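Short-chain-enoyl-CoA hydratase (Clostridium acetobutylicum, PDB 5Z7R) catalyses the reversible hydration of crotonyl-CoA, accepting hexenoyl-CoA but no longer-chain analogues, in the butanoate metabolism of a butanol-producing bacterium. Local coordinates at the interface of chains A and B and the interface of chains B and C. Residues are numbered along the deposited sequence; one frame, centred on the assembly and turned at random. Chains: chain A/B/C, Short-chain-enoyl-CoA hydratase.

The three contacts illustrate how one helix can serve several subunit boundaries. Contacts 1 and 2 belong to the A–B interface, their C-alpha centres about 14 Å apart, and both use helix 204-217 of chain B. Contact 3, about 34 Å and 36 Å from contacts 1 and 2, joins B to C through the same helix of chain C. Helix 222-236 recurs in contacts 2 and 3. Contact 2 lies nearest the catalytic glutamates, its centre about 9 Å from A:Glu114. The enzyme is described as a homotetramer, but six copies are deposited; a two-fold B–C and a non-two-fold A–B interface would suit the family's common dimer of trimers.

Contact 1: the interface of chains A and B. Residues chain A 159, 163; chain B 99, 120, 210-211, 214.
A:Lys159 and B:Asp120 illustrate how a carboxylate can tie two subunits together while being held by its own chain. In the salt bridge across the interface, A:Lys159 NZ donates to B:Asp120 OD1 at 2.7 Å, which accepts with its anti lone pair. On the B side, the ammonium NZ of B:Lys211 meets the syn lone pair of B:Asp120 OD2, also at 2.7 Å. One aspartate thus links two lysines, NZ of A:Lys159 and NZ of B:Lys211 lying 5.1 Å apart, and its negative charge would be expected to ease their proximity. The extended chain of B:Lys211, with CG anti to the backbone N (chi1 177°), carries its amine to the aspartate.

Apolar contacts flank this ionic pair. CB of B:Asp120 meets the A:Phe163 ring edge-on, 3.8 Å from A:Phe163 CE2, the carboxylate turned 85° from the ring. From the side of one face, B:Pro99 CB approaches A:Phe163 CD2 at 3.6 Å and B:Lys211 CB approaches CZ at 3.7 Å; the backbone O of A:Lys159 lies over the other face. CE of A:Lys159 rests against CG2 of B:Ile214 at 3.8 Å. Chain A contributes helix 155-164, whereas chain B supplies helix 204-217 together with loop residues B:Pro99 and B:Asp120.

Contact 2: the interface of chains A and B. Residues chain A 94, 144, 147, 151; chain B 217, 222, 225-226.
B:Ile222 sets its CD1 methyl against both A:Arg151 and A:Gln147 at this subunit boundary of the crotonase (enoyl-CoA hydratase/isomerase) family. With CG1 anti to the backbone N (chi1 -167°), the methyl reaches one face of the A:Arg151 guanidinium, lying 3.5 Å above its plane and toward the rim. B:Ile222 CD1 is also 3.9 Å from CB of A:Gln147. Beside it, CD2 of B:Leu226 packs on CA of A:Gly144 at 3.6 Å, the glycine letting the methyl rest on the backbone. The methyl of B:Ala225 lies against the amide carbon CD of A:Gln147, whose chain bends at chi2 (-40°). The site's centre is about 9 Å from A:Glu114, a catalytic glutamate of the family, so this packing may support the active-site region.

Outward from this apolar centre, A:Arg151 bonds within its own chain through NH2 and across through NH1. A:Arg151 NH2 donates to OE1 of A:Gln147 at 3.0 Å and to its backbone O at 3.2 Å. That backbone oxygen lies at the guanidinium edge, almost in its plane, although NH2 stands above the carbonyl plane. These bonds should restrain rotation of the guanidinium. A:Arg151 NH1 donates to the backbone O of B:Gly217, the last residue of helix 204-217, at 3.0 Å and 158° at the hydrogen.

Contact 3: the interface of chains B and C. Residues chain B 76-77, 80; chain C 97, 205, 208-209, 235.
B:Arg80 reaches across to C:Glu97 because its CG stands anti to the backbone N (chi1 161°) and its chain stays extended to NE. C:Glu97 comes from the opposite direction, likewise extended beyond CG. Their salt bridge joins B:Arg80 NH1 to C:Glu97 OE1 at 2.9 Å and is nearly straight, 165° at the hydrogen. The oxygen lies near the guanidinium plane, yet NH1 approaches from above the carboxylate plane, and the two flat groups are turned 51° apart. On the C side, C:Lys208 NZ bonds to C:Glu97 OE2 on its anti lone pair at 2.7 Å, probably bracing the carboxylate.

C:Glu235 crosses the arginine chain at about a right angle; its OE1 forms a longer salt bridge with B:Arg80 NE, 3.9 Å away. CD2 of C:Leu209 lies over one face of the guanidinium, 3.4 Å from B:Arg80 CZ, the two side chains running antiparallel. Further apolar contacts extend the patch: B:Ile77 CD1 meets C:Val205 CG1 tip to tip at 3.7 Å, while B:Thr76 CG2 touches C:Glu235 CG at 3.6 Å. The start of helix 76-95 in chain B thus lies against helices 204-217 and 222-236 of chain C, with C:Glu97 in a loop; the two-fold symmetry of the interface repeats this contact.

Contact 1: the interface of chains A and B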
loop_
_atom_site.group_PDB
_atom_site.type_symbol
_atom_site.label_atom_id
_atom_site.label_comp_id
_atom_site.label_asym_id
_atom_site.label_seq_id
_atom_site.Cartn_x
_atom_site.Cartn_y
_atom_site.Cartn_z
ATOM N N LYS A 159 -19.930 2.578 8.271
ATOM C CA LYS A 159 -20.595 1.304 8.287
ATOM C C LYS A 159 -22.022 1.378 8.803
ATOM O O LYS A 159 -22.923 0.699 8.299
ATOM C CB LYS A 159 -19.782 0.273 9.081
ATOM C CG LYS A 159 -18.553 -0.220 8.327
ATOM C CD LYS A 159 -17.717 -1.169 9.173
ATOM C CE LYS A 159 -16.739 -1.933 8.306
ATOM N NZ LYS A 159 -16.244 -3.157 8.979
ATOM N N PHE A 163 -24.962 0.320 6.236
ATOM C CA PHE A 163 -25.748 -0.859 6.579
ATOM C C PHE A 163 -27.171 -0.517 6.968
ATOM O O PHE A 163 -28.070 -1.274 6.618
ATOM C CB PHE A 163 -25.151 -1.708 7.713
ATOM C CG PHE A 163 -23.735 -2.150 7.496
ATOM C CD1 PHE A 163 -23.146 -2.161 6.242
ATOM C CD2 PHE A 163 -22.977 -2.589 8.578
ATOM C CE1 PHE A 163 -21.818 -2.549 6.086
ATOM C CE2 PHE A 163 -21.656 -2.989 8.415
ATOM C CZ PHE A 163 -21.079 -2.970 7.176
ATOM N N PRO B 99 -23.095 -7.826 9.343
ATOM C CA PRO B 99 -22.727 -6.748 10.276
ATOM C C PRO B 99 -22.699 -7.253 11.708
ATOM O O PRO B 99 -23.590 -8.032 12.090
ATOM C CB PRO B 99 -23.824 -5.717 10.087
ATOM C CG PRO B 99 -24.886 -6.422 9.310
ATOM C CD PRO B 99 -24.229 -7.460 8.493
ATOM N N ASP B 120 -18.326 -4.043 13.595
ATOM C CA ASP B 120 -18.524 -3.063 12.539
ATOM C C ASP B 120 -18.915 -1.749 13.169
ATOM O O ASP B 120 -18.501 -0.682 12.724
ATOM C CB ASP B 120 -19.616 -3.532 11.565
ATOM C CG ASP B 120 -19.190 -4.745 10.762
ATOM O OD1 ASP B 120 -18.268 -4.631 9.934
ATOM O OD2 ASP B 120 -19.775 -5.812 10.957
ATOM N N SER B 210 -21.477 -4.637 0.626
ATOM C CA SER B 210 -21.035 -3.320 1.075
ATOM C C SER B 210 -20.002 -3.491 2.178
ATOM O O SER B 210 -18.964 -2.850 2.148
ATOM C CB SER B 210 -22.182 -2.438 1.592
ATOM O OG SER B 210 -23.138 -2.157 0.580
ATOM N N LYS B 211 -20.292 -4.339 3.156
ATOM C CA LYS B 211 -19.276 -4.686 4.166
ATOM C C LYS B 211 -17.935 -5.114 3.550
ATOM O O LYS B 211 -16.871 -4.598 3.914
ATOM C CB LYS B 211 -19.754 -5.766 5.124
ATOM C CG LYS B 211 -18.641 -6.138 6.089
ATOM C CD LYS B 211 -19.181 -6.729 7.374
ATOM C CE LYS B 211 -18.025 -7.189 8.221
ATOM N NZ LYS B 211 -18.527 -7.723 9.498
ATOM N N ILE B 214 -16.156 -2.031 1.905
ATOM C CA ILE B 214 -15.568 -1.119 2.891
ATOM C C ILE B 214 -14.299 -1.733 3.522
ATOM O O ILE B 214 -13.234 -1.115 3.519
ATOM C CB ILE B 214 -16.600 -0.758 3.974
ATOM C CG1 ILE B 214 -17.751 0.055 3.340
ATOM C CG2 ILE B 214 -15.932 0.026 5.095
ATOM C CD1 ILE B 214 -19.016 0.031 4.168
#

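Contact 2: the interface of chains A and B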
loop_
_atom_site.group_PDB
_atom_site.type_symbol
_atom_site.label_atom_id
_atom_site.label_comp_id
_atom_site.label_asym_id
_atom_site.label_seq_id
_atom_site.Cartn_x
_atom_site.Cartn_y
_atom_site.Cartn_z
ATOM N N GLU A 94 -12.491 14.901 -8.006
ATOM C CA GLU A 94 -11.632 14.798 -6.809
ATOM C C GLU A 94 -10.231 15.221 -7.140
ATOM O O GLU A 94 -9.593 15.924 -6.352
ATOM C CB GLU A 94 -11.664 13.359 -6.290
ATOM C CG GLU A 94 -10.860 13.058 -5.049
ATOM C CD GLU A 94 -11.228 11.719 -4.545
ATOM O OE1 GLU A 94 -11.921 11.675 -3.525
ATOM O OE2 GLU A 94 -10.934 10.700 -5.231
ATOM N N GLY A 144 -18.739 5.557 -5.266
ATOM C CA GLY A 144 -17.611 5.773 -4.383
ATOM C C GLY A 144 -17.998 5.683 -2.926
ATOM O O GLY A 144 -17.145 5.646 -2.066
ATOM N N GLN A 147 -16.134 3.748 -0.228
ATOM C CA GLN A 147 -14.755 4.091 -0.026
ATOM C C GLN A 147 -14.546 5.472 0.595
ATOM O O GLN A 147 -13.668 5.648 1.469
ATOM C CB GLN A 147 -14.020 4.060 -1.365
ATOM C CG GLN A 147 -13.926 2.698 -2.010
ATOM C CD GLN A 147 -13.645 1.586 -1.010
ATOM O OE1 GLN A 147 -12.667 1.645 -0.256
ATOM N NE2 GLN A 147 -14.513 0.566 -0.997
ATOM N N ARG A 151 -13.392 6.771 4.699
ATOM C CA ARG A 151 -12.191 7.612 4.693
ATOM C C ARG A 151 -12.431 8.961 5.329
ATOM O O ARG A 151 -11.517 9.523 5.891
ATOM C CB ARG A 151 -11.637 7.846 3.279
ATOM C CG ARG A 151 -10.804 6.704 2.734
ATOM C CD ARG A 151 -10.580 6.811 1.227
ATOM N NE ARG A 151 -9.615 5.793 0.768
ATOM C CZ ARG A 151 -9.880 4.503 0.533
ATOM N NH1 ARG A 151 -8.917 3.740 0.080
ATOM N NH2 ARG A 151 -11.111 3.983 0.676
ATOM N N GLY B 217 -11.546 -2.199 0.567
ATOM C CA GLY B 217 -11.135 -1.004 -0.192
ATOM C C GLY B 217 -10.407 -0.009 0.711
ATOM O O GLY B 217 -9.540 0.774 0.302
ATOM N N ILE B 222 -7.046 4.566 -3.420
ATOM C CA ILE B 222 -8.416 4.929 -3.789
ATOM C C ILE B 222 -8.859 4.438 -5.198
ATOM O O ILE B 222 -10.014 4.030 -5.356
ATOM C CB ILE B 222 -8.645 6.457 -3.607
ATOM C CG1 ILE B 222 -10.143 6.806 -3.680
ATOM C CG2 ILE B 222 -7.857 7.270 -4.623
ATOM C CD1 ILE B 222 -10.959 6.254 -2.529
ATOM N N ALA B 225 -9.427 0.809 -4.882
ATOM C CA ALA B 225 -10.572 0.676 -3.981
ATOM C C ALA B 225 -11.883 0.926 -4.700
ATOM O O ALA B 225 -12.859 0.201 -4.517
ATOM C CB ALA B 225 -10.430 1.625 -2.801
ATOM N N LEU B 226 -11.904 1.962 -5.523
ATOM C CA LEU B 226 -13.119 2.314 -6.266
ATOM C C LEU B 226 -13.454 1.252 -7.327
ATOM O O LEU B 226 -14.609 0.900 -7.507
ATOM C CB LEU B 226 -12.975 3.715 -6.903
ATOM C CG LEU B 226 -12.817 4.897 -5.921
ATOM C CD1 LEU B 226 -12.184 6.070 -6.642
ATOM C CD2 LEU B 226 -14.136 5.280 -5.286
#

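Contact 3: the interface of chains B and C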
loop_
_atom_site.group_PDB
_atom_site.type_symbol
_atom_site.label_atom_id
_atom_site.label_comp_id
_atom_site.label_asym_id
_atom_site.label_seq_id
_atom_site.Cartn_x
_atom_site.Cartn_y
_atom_site.Cartn_z
ATOM N N THR B 76 8.924 -15.915 24.280
ATOM C CA THR B 76 8.770 -15.025 23.112
ATOM C C THR B 76 7.916 -15.683 22.035
ATOM O O THR B 76 6.919 -15.135 21.586
ATOM C CB THR B 76 10.140 -14.634 22.548
ATOM O OG1 THR B 76 10.668 -13.578 23.337
ATOM C CG2 THR B 76 10.058 -14.144 21.124
ATOM N N ILE B 77 8.296 -16.899 21.689
ATOM C CA ILE B 77 7.669 -17.646 20.629
ATOM C C ILE B 77 6.275 -18.093 21.017
ATOM O O ILE B 77 5.411 -18.153 20.161
ATOM C CB ILE B 77 8.557 -18.861 20.227
ATOM C CG1 ILE B 77 9.960 -18.376 19.809
ATOM C CG2 ILE B 77 7.914 -19.680 19.110
ATOM C CD1 ILE B 77 9.977 -17.276 18.742
ATOM N N ARG B 80 3.918 -14.822 20.904
ATOM C CA ARG B 80 3.736 -14.548 19.506
ATOM C C ARG B 80 2.604 -15.387 18.925
ATOM O O ARG B 80 1.708 -14.853 18.273
ATOM C CB ARG B 80 5.054 -14.815 18.779
ATOM C CG ARG B 80 4.919 -15.013 17.280
ATOM C CD ARG B 80 6.238 -15.331 16.631
ATOM N NE ARG B 80 6.131 -15.102 15.199
ATOM C CZ ARG B 80 5.524 -15.905 14.309
ATOM N NH1 ARG B 80 4.938 -17.064 14.646
ATOM N NH2 ARG B 80 5.501 -15.523 13.034
ATOM N N GLU C 97 3.357 -21.925 8.643
ATOM C CA GLU C 97 4.678 -21.657 9.221
ATOM C C GLU C 97 5.750 -22.743 8.948
ATOM O O GLU C 97 6.850 -22.643 9.506
ATOM C CB GLU C 97 4.564 -21.432 10.749
ATOM C CG GLU C 97 3.626 -20.282 11.142
ATOM C CD GLU C 97 3.726 -19.861 12.626
ATOM O OE1 GLU C 97 3.299 -18.705 12.943
ATOM O OE2 GLU C 97 4.234 -20.677 13.458
ATOM N N VAL C 205 12.817 -21.968 14.127
ATOM C CA VAL C 205 12.215 -20.675 14.457
ATOM C C VAL C 205 12.699 -19.679 13.434
ATOM O O VAL C 205 11.941 -18.848 12.974
ATOM C CB VAL C 205 12.572 -20.207 15.915
ATOM C CG1 VAL C 205 12.180 -18.759 16.180
ATOM C CG2 VAL C 205 11.855 -21.071 16.939
ATOM N N LYS C 208 10.870 -20.315 10.170
ATOM C CA LYS C 208 9.496 -19.910 10.387
ATOM C C LYS C 208 9.388 -18.384 10.342
ATOM O O LYS C 208 8.514 -17.838 9.701
ATOM C CB LYS C 208 9.067 -20.440 11.745
ATOM C CG LYS C 208 7.810 -19.854 12.349
ATOM C CD LYS C 208 7.410 -20.586 13.643
ATOM C CE LYS C 208 7.178 -22.083 13.374
ATOM N NZ LYS C 208 5.939 -22.733 13.926
ATOM N N LEU C 209 10.290 -17.689 11.000
ATOM C CA LEU C 209 10.202 -16.241 11.041
ATOM C C LEU C 209 10.685 -15.571 9.724
ATOM O O LEU C 209 10.194 -14.475 9.336
ATOM C CB LEU C 209 10.943 -15.703 12.258
ATOM C CG LEU C 209 10.303 -16.104 13.592
ATOM C CD1 LEU C 209 11.152 -15.592 14.747
ATOM C CD2 LEU C 209 8.907 -15.579 13.793
ATOM N N GLU C 235 13.396 -11.589 17.722
ATOM C CA GLU C 235 12.777 -12.723 18.420
ATOM C C GLU C 235 13.697 -13.944 18.420
ATOM O O GLU C 235 13.561 -14.822 19.274
ATOM C CB GLU C 235 11.436 -13.118 17.821
ATOM C CG GLU C 235 10.326 -12.167 18.136
ATOM C CD GLU C 235 9.069 -12.460 17.343
ATOM O OE1 GLU C 235 8.146 -13.085 17.930
ATOM O OE2 GLU C 235 9.006 -12.025 16.170
#